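Local atomic coordinates of aminopeptidase P; XAA-pro aminopeptidase (Streptococcus thermophilus, PDB entry 3IL0), a protein that probably acts, as a full-length M24B-family enzyme, as a metal-dependent aminopeptidase of the Xaa-Pro type, the present chain being its creatinase/prolidase N-terminal domain. Residues S18-L23 / T116-T121; R51-D56 / Q65-F70; E92-D97 / A110-Y115. All blocks are in the same frame, centred on the assembly; numbering follows the deposited sequence.

How the interactions relate
From the N terminus, helix 7-18 runs into strand 22-25, and interaction 1 brings this junction against the edge strand 116-120, closing a loop of 92 residues that spans most of the domain. Interactions 2 and 3 both nest inside that loop and follow one another in series. Interaction 2 closes the beta-alpha-beta unit of strand 51-55, helix 60-66 and strand 71-74 at one edge of the mixed sheet; interaction 3 does so for strand 93-97, helix 102-111 and strand 116-120 at the other edge, their centres about 22 Å apart. Interactions 1 and 3 touch, since strand 93-97 lies between strands 22-25 and 116-120.

Interaction 1 of 3, residues S18-L23 / T116-T121; sequences SGLDAL and TLSPQT
Leu-20 lays its two methyl groups against the polar side chains of Ser-118 and Gln-120, passing over strand 93-97, which separates strands 22-25 and 116-120 in the sheet of this creatinase/prolidase N-terminal domain. With its CG anti to the carbonyl carbon (chi1 -67°), the branch points across strand 93-97 toward the edge strand: CD2 lies 3.3 Å from OG of Ser-118, and CD1 meets CD of Gln-120 at 3.6 Å, tip to tip. Gln-120 suits the edge strand because its chain, bent at chi2 (-67°), offers aliphatic carbon as well as an amide. Its CG lies 3.8 Å from CD1 of Leu-23, whose side chain crosses it obliquely, while Ser-118 OG gives a weak hydrogen bond of 3.0 Å to Gln-120 OE1. Phe-123 of helix 123-128 touches both leucines and Ser-18. Gly-19, just after helix 7-18, closes it in a Schellman motif, where its positive phi (75°) calls for glycine. Ser-18 approaches Gln-120 through CB, its OG being bonded to Leu-15 O. Because no hydrogen bond joins the two segments, their cohesion is van der Waals in kind, with the weak serine-glutamine bond tending to hold the amide against the leucine methyls.

Interaction 2 of 3, residues R51-D56 / Q65-F70; sequences RLFLTD and QSVHGF
In the beta-alpha-beta unit of strand 51-55, helix 60-66 and strand 71-74, the turn that leaves the helix folds back on the first strand just before the second begins. The tight part centres on Phe-70. CB of Arg-51 stands almost exactly above the middle of the Phe-70 ring, 3.7 Å from the centroid and 4° off the normal, a CH-pi contact that exploits the aliphatic half of the arginine. Leu-52 O lies in the ring plane at the edge, 3.6 Å from CD1 of Phe-70, where the ring hydrogens would be slightly positive. Phe-53, its CG anti to the backbone N (chi1 179°), brings CB to 3.7 Å from CD1 of Phe-70 and turns one ring face to CG2 of Val-67, a more distant contact. Phe-53 also packs on Ile-31 and Thr-35 of helix 28-35 and meets the ring of Phe-37 edge-to-face.

The outer side is looser and polar. Gly-69, exposed and at positive phi (83°), which favours glycine, presents its carbonyl to the partly exposed Arg-51, whose extended chain also nears a bound glycerol, probably from the crystallisation liquor. NH1 of Arg-51 donates a nearly straight 3.2 Å hydrogen bond to a lone pair of Gly-69 O, which lies in the guanidinium plane.

Interaction 3 of 3, residues E92-D97 / A110-Y115; sequences ETIGFD and AIFEGY
The chain leaves helix 102-111 at Phe-112, and a type II turn from Phe-112 to Tyr-115, closed by a 3.0 Å hydrogen bond from Tyr-115 N to Phe-112 O, brings it alongside the start of strand 93-97. The contact thus belongs to a beta-alpha-beta unit whose second strand is 116-120. Gly-114 occupies the turn position with positive phi (96°), where a side chain would press on the preceding carbonyl oxygen. Ile-94 carries the apolar part: its CG1 is anti to the carbonyl carbon and chi2 is extended (174°), so that its CD1 comes obliquely to the Phe-112 ring, 3.3 Å from CD1 of that phenylalanine. The two side chains cross at about a right angle, and isoleucine suits this buried strand position because its longer branch ends in a methyl that reaches two aromatic residues. Methyl CG2 of Ile-111 lies over one face of the phenyl, offset toward its rim. Val-86 of helix 78-88 touches both Ile-94 and Tyr-115, joining a further helix to this packing.

Nearer the surface, Tyr-115 uses its base rather than its hydroxyl, its CB lying 4.2 Å from CD1 of Ile-94. Glu-92, bent at chi2, folds its carboxylate back over the tyrosine backbone, where OE2 is held by the hydroxyl of Thr-116. Beside it, the backbone O of Glu-92 sits 3.7 Å from CB of Tyr-115, at the edge of the ring and near its plane.

Interaction 1 of 3, residues S18-L23 / T116-T121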
ATOM      1  N   SER A  18      -0.524 -11.602  10.074  1.00 35.46           N
ATOM      2  CA  SER A  18      -0.176 -12.201   8.821  1.00 35.14           C
ATOM      3  C   SER A  18       1.354 -12.403   8.600  1.00 33.78           C
ATOM      4  O   SER A  18       1.770 -13.046   7.651  1.00 33.29           O
ATOM      5  CB  SER A  18      -0.775 -11.331   7.729  1.00 35.26           C
ATOM      6  OG  SER A  18       0.063 -10.171   7.607  1.00 41.80           O
ATOM      7  N   GLY A  19       2.199 -11.869   9.463  1.00 32.12           N
ATOM      8  CA  GLY A  19       3.640 -11.984   9.252  1.00 31.05           C
ATOM      9  C   GLY A  19       4.236 -11.094   8.165  1.00 29.97           C
ATOM     10  O   GLY A  19       5.300 -11.362   7.682  1.00 28.95           O
ATOM     11  N   LEU A  20       3.557 -10.004   7.825  1.00 29.92           N
ATOM     12  CA  LEU A  20       3.993  -9.091   6.776  1.00 28.92           C
ATOM     13  C   LEU A  20       4.634  -7.841   7.384  1.00 27.83           C
ATOM     14  O   LEU A  20       4.119  -7.293   8.344  1.00 26.63           O
ATOM     15  CB  LEU A  20       2.771  -8.650   5.969  1.00 29.09           C
ATOM     16  CG  LEU A  20       2.004  -9.691   5.107  1.00 29.61           C
ATOM     17  CD1 LEU A  20       0.744  -8.985   4.533  1.00 25.76           C
ATOM     18  CD2 LEU A  20       2.872 -10.293   4.008  1.00 26.69           C
ATOM     19  N   ASP A  21       5.762  -7.400   6.831  1.00 27.61           N
ATOM     20  CA  ASP A  21       6.288  -6.054   7.147  1.00 26.39           C
ATOM     21  C   ASP A  21       5.548  -4.938   6.424  1.00 25.88           C
ATOM     22  O   ASP A  21       5.607  -3.748   6.836  1.00 25.66           O
ATOM     23  CB  ASP A  21       7.734  -5.978   6.738  1.00 26.86           C
ATOM     24  CG  ASP A  21       8.581  -6.956   7.504  1.00 28.18           C
ATOM     25  OD1 ASP A  21       8.295  -7.103   8.707  1.00 31.64           O
ATOM     26  OD2 ASP A  21       9.435  -7.639   6.917  1.00 30.87           O
ATOM     27  N   ALA A  22       4.880  -5.302   5.321  1.00 24.96           N
ATOM     28  CA  ALA A  22       4.200  -4.337   4.461  1.00 24.10           C
ATOM     29  C   ALA A  22       3.136  -5.007   3.557  1.00 23.36           C
ATOM     30  O   ALA A  22       3.168  -6.197   3.319  1.00 22.89           O
ATOM     31  CB  ALA A  22       5.279  -3.626   3.604  1.00 23.81           C
ATOM     32  N   LEU A  23       2.208  -4.202   3.076  1.00 22.60           N
ATOM     33  CA  LEU A  23       1.252  -4.592   2.089  1.00 22.13           C
ATOM     34  C   LEU A  23       1.158  -3.507   1.046  1.00 21.92           C
ATOM     35  O   LEU A  23       0.976  -2.315   1.351  1.00 20.51           O
ATOM     36  CB  LEU A  23      -0.119  -4.845   2.696  1.00 22.87           C
ATOM     37  CG  LEU A  23      -1.135  -5.537   1.766  1.00 21.37           C
ATOM     38  CD1 LEU A  23      -0.733  -6.998   1.389  1.00 19.46           C
ATOM     39  CD2 LEU A  23      -2.491  -5.457   2.390  1.00 21.02           C
ATOM     40  N   THR A 116      11.062 -10.942   0.011  1.00 34.05           N
ATOM     41  CA  THR A 116      10.100 -12.022  -0.054  1.00 32.97           C
ATOM     42  C   THR A 116       8.767 -11.354  -0.391  1.00 30.52           C
ATOM     43  O   THR A 116       8.303 -10.485   0.356  1.00 30.93           O
ATOM     44  CB  THR A 116      10.037 -12.730   1.341  1.00 34.22           C
ATOM     45  OG1 THR A 116      11.340 -13.240   1.671  1.00 38.20           O
ATOM     46  CG2 THR A 116       9.036 -13.871   1.377  1.00 33.79           C
ATOM     47  N   LEU A 117       8.192 -11.711  -1.530  1.00 27.75           N
ATOM     48  CA  LEU A 117       6.834 -11.326  -1.907  1.00 25.42           C
ATOM     49  C   LEU A 117       5.865 -12.388  -1.406  1.00 24.89           C
ATOM     50  O   LEU A 117       6.042 -13.595  -1.632  1.00 24.50           O
ATOM     51  CB  LEU A 117       6.717 -11.157  -3.430  1.00 24.53           C
ATOM     52  CG  LEU A 117       7.535  -9.994  -4.024  1.00 22.59           C
ATOM     53  CD1 LEU A 117       7.475 -10.014  -5.558  1.00 16.65           C
ATOM     54  CD2 LEU A 117       7.034  -8.709  -3.539  1.00 17.64           C
ATOM     55  N   SER A 118       4.826 -11.946  -0.728  1.00 23.36           N
ATOM     56  CA  SER A 118       3.912 -12.860  -0.050  1.00 22.77           C
ATOM     57  C   SER A 118       2.466 -12.643  -0.554  1.00 20.37           C
ATOM     58  O   SER A 118       1.852 -11.637  -0.264  1.00 17.90           O
ATOM     59  CB  SER A 118       3.983 -12.587   1.450  1.00 23.32           C
ATOM     60  OG  SER A 118       2.787 -13.014   2.080  1.00 27.25           O
ATOM     61  N   PRO A 119       1.950 -13.576  -1.343  1.00 19.53           N
ATOM     62  CA  PRO A 119       0.617 -13.349  -1.872  1.00 20.33           C
ATOM     63  C   PRO A 119      -0.440 -13.436  -0.781  1.00 21.28           C
ATOM     64  O   PRO A 119      -0.380 -14.317   0.063  1.00 22.44           O
ATOM     65  CB  PRO A 119       0.452 -14.469  -2.882  1.00 20.02           C
ATOM     66  CG  PRO A 119       1.410 -15.502  -2.421  1.00 20.12           C
ATOM     67  CD  PRO A 119       2.578 -14.751  -1.917  1.00 18.43           C
ATOM     68  N   GLN A 120      -1.417 -12.562  -0.827  1.00 22.12           N
ATOM     69  CA  GLN A 120      -2.479 -12.505   0.187  1.00 23.23           C
ATOM     70  C   GLN A 120      -3.849 -12.794  -0.417  1.00 24.45           C
ATOM     71  O   GLN A 120      -4.150 -12.346  -1.504  1.00 23.51           O
ATOM     72  CB  GLN A 120      -2.452 -11.094   0.837  1.00 23.62           C
ATOM     73  CG  GLN A 120      -1.146 -10.775   1.559  1.00 24.30           C
ATOM     74  CD  GLN A 120      -0.990 -11.663   2.761  1.00 26.05           C
ATOM     75  OE1 GLN A 120      -0.038 -12.443   2.888  1.00 27.11           O
ATOM     76  NE2 GLN A 120      -1.965 -11.605   3.619  1.00 26.38           N
ATOM     77  N   THR A 121      -4.675 -13.571   0.277  1.00 27.25           N
ATOM     78  CA  THR A 121      -6.060 -13.789  -0.129  1.00 29.09           C
ATOM     79  C   THR A 121      -7.031 -12.941   0.668  1.00 30.98           C
ATOM     80  O   THR A 121      -7.147 -13.113   1.873  1.00 31.98           O
ATOM     81  CB  THR A 121      -6.472 -15.224   0.103  1.00 29.41           C
ATOM     82  OG1 THR A 121      -5.539 -16.060  -0.590  1.00 32.85           O
ATOM     83  CG2 THR A 121      -7.863 -15.472  -0.424  1.00 25.95           C
TER

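Interaction 2 of 3, residues R51-D56 / Q65-F70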
ATOM      1  N   ARG A  51       2.499   4.834   6.532  1.00 33.03           N
ATOM      2  CA  ARG A  51       1.437   4.720   5.592  1.00 33.86           C
ATOM      3  C   ARG A  51       1.812   5.650   4.472  1.00 33.78           C
ATOM      4  O   ARG A  51       1.935   6.864   4.693  1.00 35.42           O
ATOM      5  CB  ARG A  51       0.128   5.148   6.220  1.00 34.87           C
ATOM      6  CG  ARG A  51      -0.243   4.355   7.456  1.00 36.69           C
ATOM      7  CD  ARG A  51      -1.696   4.546   7.794  1.00 41.23           C
ATOM      8  NE  ARG A  51      -1.900   4.015   9.132  1.00 45.75           N
ATOM      9  CZ  ARG A  51      -1.880   4.726  10.255  1.00 48.36           C
ATOM     10  NH1 ARG A  51      -1.739   6.043  10.237  1.00 49.14           N
ATOM     11  NH2 ARG A  51      -2.025   4.097  11.405  1.00 51.68           N
ATOM     12  N   LEU A  52       1.994   5.101   3.273  1.00 32.63           N
ATOM     13  CA  LEU A  52       2.351   5.894   2.129  1.00 32.49           C
ATOM     14  C   LEU A  52       1.221   5.952   1.135  1.00 34.01           C
ATOM     15  O   LEU A  52       0.551   4.948   0.838  1.00 33.27           O
ATOM     16  CB  LEU A  52       3.580   5.307   1.454  1.00 31.75           C
ATOM     17  CG  LEU A  52       4.858   5.132   2.269  1.00 30.54           C
ATOM     18  CD1 LEU A  52       5.975   4.668   1.345  1.00 25.70           C
ATOM     19  CD2 LEU A  52       5.227   6.479   3.055  1.00 28.17           C
ATOM     20  N   PHE A  53       1.017   7.135   0.588  1.00 35.78           N
ATOM     21  CA  PHE A  53       0.053   7.308  -0.494  1.00 37.18           C
ATOM     22  C   PHE A  53       0.835   7.876  -1.650  1.00 37.99           C
ATOM     23  O   PHE A  53       1.466   8.927  -1.504  1.00 38.17           O
ATOM     24  CB  PHE A  53      -1.073   8.283  -0.061  1.00 37.46           C
ATOM     25  CG  PHE A  53      -2.101   8.535  -1.128  1.00 39.31           C
ATOM     26  CD1 PHE A  53      -3.320   7.865  -1.106  1.00 41.49           C
ATOM     27  CD2 PHE A  53      -1.846   9.436  -2.167  1.00 42.02           C
ATOM     28  CE1 PHE A  53      -4.270   8.094  -2.086  1.00 42.07           C
ATOM     29  CE2 PHE A  53      -2.770   9.646  -3.166  1.00 42.26           C
ATOM     30  CZ  PHE A  53      -4.000   8.988  -3.117  1.00 42.28           C
ATOM     31  N   LEU A  54       0.801   7.218  -2.799  1.00 39.33           N
ATOM     32  CA  LEU A  54       1.665   7.643  -3.878  1.00 40.61           C
ATOM     33  C   LEU A  54       0.845   8.028  -5.092  1.00 42.43           C
ATOM     34  O   LEU A  54       0.059   7.227  -5.604  1.00 42.22           O
ATOM     35  CB  LEU A  54       2.723   6.549  -4.212  1.00 40.50           C
ATOM     36  CG  LEU A  54       3.631   6.059  -3.060  1.00 39.10           C
ATOM     37  CD1 LEU A  54       3.218   4.700  -2.569  1.00 36.67           C
ATOM     38  CD2 LEU A  54       5.062   6.010  -3.482  1.00 37.70           C
ATOM     39  N   THR A  55       1.060   9.253  -5.568  1.00 44.97           N
ATOM     40  CA  THR A  55       0.417   9.718  -6.794  1.00 46.99           C
ATOM     41  C   THR A  55       1.274  10.723  -7.624  1.00 49.23           C
ATOM     42  O   THR A  55       2.327  11.196  -7.185  1.00 48.90           O
ATOM     43  CB  THR A  55      -0.966  10.287  -6.449  1.00 46.69           C
ATOM     44  OG1 THR A  55      -1.704  10.496  -7.650  1.00 46.37           O
ATOM     45  CG2 THR A  55      -0.841  11.571  -5.660  1.00 45.33           C
ATOM     46  N   ASP A  56       0.815  10.994  -8.844  1.00 52.62           N
ATOM     47  CA  ASP A  56       1.427  11.994  -9.757  1.00 55.28           C
ATOM     48  C   ASP A  56       1.193  13.469  -9.352  1.00 56.89           C
ATOM     49  O   ASP A  56       0.495  13.771  -8.356  1.00 56.99           O
ATOM     50  CB  ASP A  56       0.907  11.798 -11.184  1.00 55.42           C
ATOM     51  CG  ASP A  56      -0.592  12.040 -11.289  1.00 57.85           C
ATOM     52  OD1 ASP A  56      -1.109  12.976 -10.617  1.00 57.48           O
ATOM     53  OD2 ASP A  56      -1.260  11.277 -12.040  1.00 61.27           O
ATOM     54  N   GLN A  65      -4.871  17.387   0.452  1.00 61.58           N
ATOM     55  CA  GLN A  65      -5.949  17.920   1.278  1.00 61.33           C
ATOM     56  C   GLN A  65      -6.944  16.873   1.755  1.00 61.03           C
ATOM     57  O   GLN A  65      -7.249  16.817   2.951  1.00 61.41           O
ATOM     58  CB  GLN A  65      -6.641  19.084   0.580  1.00 61.39           C
ATOM     59  CG  GLN A  65      -5.984  20.405   0.967  1.00 61.36           C
ATOM     60  CD  GLN A  65      -6.396  21.547   0.099  1.00 61.39           C
ATOM     61  OE1 GLN A  65      -6.772  21.353  -1.052  1.00 61.83           O
ATOM     62  NE2 GLN A  65      -6.330  22.757   0.641  1.00 60.85           N
ATOM     63  N   SER A  66      -7.441  16.035   0.852  1.00 60.49           N
ATOM     64  CA  SER A  66      -8.424  15.016   1.253  1.00 59.97           C
ATOM     65  C   SER A  66      -7.880  13.998   2.286  1.00 59.43           C
ATOM     66  O   SER A  66      -8.510  13.799   3.318  1.00 59.54           O
ATOM     67  CB  SER A  66      -9.003  14.299   0.023  1.00 59.84           C
ATOM     68  OG  SER A  66      -8.018  14.125  -0.979  1.00 60.60           O
ATOM     69  N   VAL A  67      -6.703  13.408   2.026  1.00 58.59           N
ATOM     70  CA  VAL A  67      -6.231  12.168   2.696  1.00 57.73           C
ATOM     71  C   VAL A  67      -5.532  12.364   4.053  1.00 57.04           C
ATOM     72  O   VAL A  67      -4.495  12.996   4.118  1.00 57.05           O
ATOM     73  CB  VAL A  67      -5.230  11.401   1.767  1.00 57.71           C
ATOM     74  CG1 VAL A  67      -4.584  10.217   2.501  1.00 57.05           C
ATOM     75  CG2 VAL A  67      -5.914  10.967   0.469  1.00 57.37           C
ATOM     76  N   HIS A  68      -6.059  11.780   5.122  1.00 56.24           N
ATOM     77  CA  HIS A  68      -5.465  11.966   6.445  1.00 56.07           C
ATOM     78  C   HIS A  68      -4.835  10.676   6.949  1.00 55.48           C
ATOM     79  O   HIS A  68      -5.291   9.609   6.600  1.00 55.20           O
ATOM     80  CB  HIS A  68      -6.527  12.485   7.431  1.00 56.48           C
ATOM     81  CG  HIS A  68      -7.243  13.717   6.949  1.00 57.63           C
ATOM     82  ND1 HIS A  68      -6.807  14.994   7.231  1.00 59.03           N
ATOM     83  CD2 HIS A  68      -8.353  13.860   6.186  1.00 58.58           C
ATOM     84  CE1 HIS A  68      -7.620  15.872   6.666  1.00 60.08           C
ATOM     85  NE2 HIS A  68      -8.568  15.209   6.025  1.00 59.79           N
ATOM     86  N   GLY A  69      -3.782  10.785   7.766  1.00 55.29           N
ATOM     87  CA  GLY A  69      -3.009   9.614   8.301  1.00 54.98           C
ATOM     88  C   GLY A  69      -1.924   9.015   7.389  1.00 54.66           C
ATOM     89  O   GLY A  69      -1.329   7.980   7.686  1.00 53.62           O
ATOM     90  N   PHE A  70      -1.691   9.680   6.266  1.00 54.74           N
ATOM     91  CA  PHE A  70      -0.896   9.151   5.179  1.00 54.65           C
ATOM     92  C   PHE A  70       0.112  10.151   4.740  1.00 54.36           C
ATOM     93  O   PHE A  70      -0.168  11.328   4.505  1.00 55.34           O
ATOM     94  CB  PHE A  70      -1.751   8.812   3.972  1.00 54.56           C
ATOM     95  CG  PHE A  70      -2.275   7.427   4.000  1.00 54.79           C
ATOM     96  CD1 PHE A  70      -1.812   6.484   3.117  1.00 54.38           C
ATOM     97  CD2 PHE A  70      -3.215   7.051   4.939  1.00 55.13           C
ATOM     98  CE1 PHE A  70      -2.290   5.199   3.153  1.00 53.81           C
ATOM     99  CE2 PHE A  70      -3.706   5.735   4.971  1.00 56.09           C
ATOM    100  CZ  PHE A  70      -3.236   4.820   4.076  1.00 54.48           C
TER

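Interaction 3 of 3, residues E92-D97 / A110-Y115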
ATOM      1  N   GLU A  92      11.462  -7.094   5.131  1.00 32.69           N
ATOM      2  CA  GLU A  92      11.734  -8.317   4.405  1.00 33.60           C
ATOM      3  C   GLU A  92      10.570  -8.905   3.569  1.00 32.47           C
ATOM      4  O   GLU A  92      10.763  -9.359   2.451  1.00 34.17           O
ATOM      5  CB  GLU A  92      12.196  -9.352   5.405  1.00 34.28           C
ATOM      6  CG  GLU A  92      12.367 -10.721   4.807  1.00 39.43           C
ATOM      7  CD  GLU A  92      13.220 -10.704   3.545  1.00 45.47           C
ATOM      8  OE1 GLU A  92      14.128  -9.832   3.461  1.00 53.16           O
ATOM      9  OE2 GLU A  92      12.997 -11.559   2.645  1.00 49.60           O
ATOM     10  N   THR A  93       9.382  -8.941   4.144  1.00 31.52           N
ATOM     11  CA  THR A  93       8.266  -9.582   3.556  1.00 29.75           C
ATOM     12  C   THR A  93       7.196  -8.540   3.204  1.00 28.17           C
ATOM     13  O   THR A  93       6.553  -7.885   4.070  1.00 27.51           O
ATOM     14  CB  THR A  93       7.765 -10.702   4.489  1.00 30.39           C
ATOM     15  OG1 THR A  93       7.106 -10.125   5.604  1.00 35.32           O
ATOM     16  CG2 THR A  93       8.922 -11.517   5.025  1.00 28.51           C
ATOM     17  N   ILE A  94       6.999  -8.425   1.893  1.00 27.34           N
ATOM     18  CA  ILE A  94       6.050  -7.503   1.277  1.00 25.65           C
ATOM     19  C   ILE A  94       4.838  -8.348   0.805  1.00 24.00           C
ATOM     20  O   ILE A  94       4.960  -9.288   0.018  1.00 23.48           O
ATOM     21  CB  ILE A  94       6.759  -6.719   0.145  1.00 25.85           C
ATOM     22  CG1 ILE A  94       8.044  -6.081   0.695  1.00 28.65           C
ATOM     23  CG2 ILE A  94       5.888  -5.629  -0.431  1.00 24.36           C
ATOM     24  CD1 ILE A  94       8.904  -5.396  -0.407  1.00 31.47           C
ATOM     25  N   GLY A  95       3.686  -8.080   1.388  1.00 22.00           N
ATOM     26  CA  GLY A  95       2.475  -8.705   0.946  1.00 20.78           C
ATOM     27  C   GLY A  95       1.937  -8.032  -0.293  1.00 19.04           C
ATOM     28  O   GLY A  95       2.117  -6.838  -0.497  1.00 18.62           O
ATOM     29  N   PHE A  96       1.265  -8.787  -1.140  1.00 17.46           N
ATOM     30  CA  PHE A  96       0.518  -8.165  -2.284  1.00 16.12           C
ATOM     31  C   PHE A  96      -0.758  -8.964  -2.503  1.00 16.05           C
ATOM     32  O   PHE A  96      -0.839 -10.085  -2.086  1.00 15.73           O
ATOM     33  CB  PHE A  96       1.352  -8.143  -3.557  1.00 14.46           C
ATOM     34  CG  PHE A  96       1.676  -9.546  -4.090  1.00 13.96           C
ATOM     35  CD1 PHE A  96       0.899 -10.094  -5.054  1.00 11.43           C
ATOM     36  CD2 PHE A  96       2.773 -10.280  -3.583  1.00 12.07           C
ATOM     37  CE1 PHE A  96       1.138 -11.405  -5.523  1.00 14.68           C
ATOM     38  CE2 PHE A  96       3.027 -11.536  -4.002  1.00 11.60           C
ATOM     39  CZ  PHE A  96       2.212 -12.122  -5.015  1.00 14.11           C
ATOM     40  N   ASP A  97      -1.735  -8.364  -3.152  1.00 15.56           N
ATOM     41  CA  ASP A  97      -2.997  -9.010  -3.424  1.00 16.55           C
ATOM     42  C   ASP A  97      -2.923 -10.008  -4.598  1.00 15.11           C
ATOM     43  O   ASP A  97      -2.396  -9.724  -5.671  1.00 15.41           O
ATOM     44  CB  ASP A  97      -4.003  -7.902  -3.655  1.00 17.21           C
ATOM     45  CG  ASP A  97      -5.354  -8.383  -4.049  1.00 22.21           C
ATOM     46  OD1 ASP A  97      -5.750  -9.579  -3.918  1.00 29.62           O
ATOM     47  OD2 ASP A  97      -6.000  -7.505  -4.617  1.00 32.16           O
ATOM     48  N   ALA A 110      10.857  -8.296 -10.294  1.00 26.34           N
ATOM     49  CA  ALA A 110      12.032  -7.570 -10.756  1.00 27.60           C
ATOM     50  C   ALA A 110      12.327  -6.406  -9.769  1.00 29.07           C
ATOM     51  O   ALA A 110      13.422  -6.307  -9.180  1.00 31.45           O
ATOM     52  CB  ALA A 110      11.838  -7.091 -12.210  1.00 26.18           C
ATOM     53  N   ILE A 111      11.342  -5.569  -9.490  1.00 28.57           N
ATOM     54  CA  ILE A 111      11.595  -4.426  -8.673  1.00 28.09           C
ATOM     55  C   ILE A 111      12.023  -4.780  -7.277  1.00 28.33           C
ATOM     56  O   ILE A 111      12.795  -4.044  -6.668  1.00 28.95           O
ATOM     57  CB  ILE A 111      10.384  -3.577  -8.627  1.00 28.62           C
ATOM     58  CG1 ILE A 111      10.197  -2.974 -10.026  1.00 29.64           C
ATOM     59  CG2 ILE A 111      10.540  -2.523  -7.558  1.00 30.21           C
ATOM     60  CD1 ILE A 111       9.024  -2.113 -10.204  1.00 31.80           C
ATOM     61  N   PHE A 112      11.496  -5.866  -6.736  1.00 28.04           N
ATOM     62  CA  PHE A 112      11.730  -6.224  -5.367  1.00 27.95           C
ATOM     63  C   PHE A 112      12.611  -7.436  -5.276  1.00 28.91           C
ATOM     64  O   PHE A 112      12.616  -8.142  -4.302  1.00 28.09           O
ATOM     65  CB  PHE A 112      10.423  -6.422  -4.583  1.00 28.03           C
ATOM     66  CG  PHE A 112       9.604  -5.162  -4.413  1.00 27.56           C
ATOM     67  CD1 PHE A 112       9.854  -4.286  -3.361  1.00 31.97           C
ATOM     68  CD2 PHE A 112       8.596  -4.858  -5.283  1.00 26.42           C
ATOM     69  CE1 PHE A 112       9.115  -3.110  -3.219  1.00 29.56           C
ATOM     70  CE2 PHE A 112       7.875  -3.720  -5.152  1.00 27.18           C
ATOM     71  CZ  PHE A 112       8.133  -2.832  -4.116  1.00 30.07           C
ATOM     72  N   GLU A 113      13.454  -7.633  -6.254  1.00 32.74           N
ATOM     73  CA  GLU A 113      14.361  -8.792  -6.246  1.00 35.20           C
ATOM     74  C   GLU A 113      15.161  -8.776  -4.947  1.00 35.50           C
ATOM     75  O   GLU A 113      15.632  -7.738  -4.529  1.00 35.52           O
ATOM     76  CB  GLU A 113      15.290  -8.704  -7.452  1.00 36.78           C
ATOM     77  CG  GLU A 113      15.627 -10.014  -8.066  1.00 42.24           C
ATOM     78  CD  GLU A 113      16.416  -9.849  -9.371  1.00 50.45           C
ATOM     79  OE1 GLU A 113      15.900 -10.262 -10.468  1.00 54.52           O
ATOM     80  OE2 GLU A 113      17.552  -9.293  -9.293  1.00 55.27           O
ATOM     81  N   GLY A 114      15.254  -9.906  -4.269  1.00 36.33           N
ATOM     82  CA  GLY A 114      15.950  -9.980  -2.988  1.00 35.79           C
ATOM     83  C   GLY A 114      15.087  -9.873  -1.755  1.00 36.69           C
ATOM     84  O   GLY A 114      15.592 -10.075  -0.640  1.00 37.64           O
ATOM     85  N   TYR A 115      13.810  -9.509  -1.925  1.00 35.99           N
ATOM     86  CA  TYR A 115      12.842  -9.505  -0.842  1.00 35.35           C
ATOM     87  C   TYR A 115      11.838 -10.644  -1.013  1.00 34.60           C
ATOM     88  O   TYR A 115      11.743 -11.223  -2.042  1.00 34.47           O
ATOM     89  CB  TYR A 115      12.094  -8.158  -0.807  1.00 35.70           C
ATOM     90  CG  TYR A 115      13.020  -6.998  -0.751  1.00 35.11           C
ATOM     91  CD1 TYR A 115      13.491  -6.553   0.458  1.00 36.38           C
ATOM     92  CD2 TYR A 115      13.493  -6.382  -1.920  1.00 35.05           C
ATOM     93  CE1 TYR A 115      14.379  -5.506   0.530  1.00 37.15           C
ATOM     94  CE2 TYR A 115      14.413  -5.345  -1.849  1.00 33.41           C
ATOM     95  CZ  TYR A 115      14.836  -4.913  -0.610  1.00 35.80           C
ATOM     96  OH  TYR A 115      15.723  -3.858  -0.451  1.00 43.61           O
TER